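Local coordinates for protein TudS (Uncultured bacterium, PDB 6Z96) that probably removes sulfur from thiouracil without redox chemistry, using a [4Fe-4S] cluster that takes up the sulfur as a [4Fe-5S] intermediate, at residues T126-L129 / R130-I134. Residues are numbered along the deposited sequence; the frame is centred on the assembly and turned at random. Where two conformers were deposited one is given.
Sequences TALL and RRHGI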
# COMPACT_ATOMS: atom_id res chain seq x y z
N THR A 126 -2.89 0.17 -5.18
CA THR A 126 -2.19 -0.80 -6.03
C THR A 126 -2.65 -0.73 -7.48
O THR A 126 -1.82 -0.66 -8.39
CB THR A 126 -2.44 -2.19 -5.49
OG1 THR A 126 -1.83 -2.26 -4.21
CG2 THR A 126 -1.88 -3.29 -6.44
N ALA A 127 -3.97 -0.66 -7.70
CA ALA A 127 -4.50 -0.60 -9.07
C ALA A 127 -3.98 0.62 -9.82
O ALA A 127 -3.58 0.49 -10.99
CB ALA A 127 -6.02 -0.59 -9.03
N LEU A 128 -3.96 1.79 -9.16
CA LEU A 128 -3.53 3.01 -9.83
C LEU A 128 -2.04 2.96 -10.12
O LEU A 128 -1.61 3.30 -11.23
CB LEU A 128 -3.90 4.26 -9.01
CG LEU A 128 -3.54 5.57 -9.68
CD1 LEU A 128 -4.36 5.77 -10.94
CD2 LEU A 128 -3.79 6.74 -8.75
N LEU A 129 -1.24 2.50 -9.15
CA LEU A 129 0.21 2.42 -9.37
C LEU A 129 0.54 1.45 -10.51
O LEU A 129 1.35 1.80 -11.37
CB LEU A 129 0.95 1.98 -8.10
CG LEU A 129 0.79 2.94 -6.90
CD1 LEU A 129 1.60 2.44 -5.71
CD2 LEU A 129 1.25 4.36 -7.25
N ARG A 130 -0.13 0.29 -10.53
CA ARG A 130 0.13 -0.70 -11.61
C ARG A 130 -0.25 -0.13 -12.98
O ARG A 130 0.45 -0.37 -13.96
CB ARG A 130 -0.61 -2.01 -11.34
CG ARG A 130 0.11 -2.81 -10.25
CD ARG A 130 -0.59 -4.13 -9.96
NE ARG A 130 0.26 -5.00 -9.16
CZ ARG A 130 -0.19 -6.01 -8.43
NH1 ARG A 130 -1.49 -6.28 -8.37
NH2 ARG A 130 0.66 -6.75 -7.71
N ARG A 131 -1.35 0.63 -13.05
CA ARG A 131 -1.83 1.29 -14.28
C ARG A 131 -0.82 2.31 -14.82
O ARG A 131 -0.82 2.62 -16.02
CB ARG A 131 -3.15 1.97 -13.92
CG ARG A 131 -3.83 2.79 -14.94
CD ARG A 131 -5.27 3.06 -14.47
NE ARG A 131 -5.83 4.14 -15.28
CZ ARG A 131 -6.44 3.95 -16.44
NH1 ARG A 131 -6.61 2.73 -16.92
NH2 ARG A 131 -6.90 4.99 -17.12
N HIS A 132 0.03 2.85 -13.94
CA HIS A 132 1.06 3.80 -14.31
C HIS A 132 2.47 3.18 -14.36
O HIS A 132 3.46 3.90 -14.32
CB HIS A 132 1.01 5.04 -13.41
CG HIS A 132 -0.19 5.90 -13.66
ND1 HIS A 132 -0.10 7.04 -14.46
CD2 HIS A 132 -1.48 5.73 -13.29
CE1 HIS A 132 -1.33 7.53 -14.52
NE2 HIS A 132 -2.20 6.79 -13.84
N GLY A 133 2.55 1.86 -14.46
CA GLY A 133 3.83 1.18 -14.65
C GLY A 133 4.68 0.90 -13.43
O GLY A 133 5.85 0.53 -13.57
N ILE A 134 4.12 1.12 -12.23
CA ILE A 134 4.86 0.87 -11.00
C ILE A 134 4.58 -0.55 -10.57
O ILE A 134 3.42 -0.98 -10.56
CB ILE A 134 4.44 1.92 -9.95
CG1 ILE A 134 4.93 3.32 -10.41
CG2 ILE A 134 4.96 1.57 -8.55
CD1 ILE A 134 4.15 4.47 -9.85
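Ile134 N and Leu129 O, 3.0 Å apart, form the hydrogen bond that closes a Schellman motif at the C-terminal end of helix 124-131. Gly133, the C-prime residue at positive phi (83°), turns the chain and gives its own N to Arg130 O at 3.1 Å. Leu129 O accepts a second bond, from His132 N, and the two donors reach it from opposite faces of the carbonyl plane. One turn earlier the helix is still regular, with Arg130 N on Thr126 O at 2.9 Å and nearly straight (167°).

The Arg130 side chain runs extended beside Thr126, whose CG2 lies over one face of the guanidinium, displaced toward its rim, 3.6 Å from NH1. At the far end of the side chain, NH1 forms a salt bridge with Glu122 and a hydrogen bond to Ser106 O, while NH2 donates to Val136 O in strand 135-137, the edge strand of the parallel sheet that this turn leads into. A leucine in place of Arg130 would probably leave the Glu122 carboxylate without this positive partner and the carbonyls of Ser106 and Val136 without these donors.

Beside the Ile134 N to Leu129 O bond, the two side chains meet, Leu129 CD2 to Ile134 CD1 at 3.9 Å. The Leu128 side chain, its CG swung opposite the backbone N (chi1 -177°), brings CD1 to within 3.7 Å of His132 CD2; the same carbon, on the edge of the imidazole, faces Leu128 O near the ring plane.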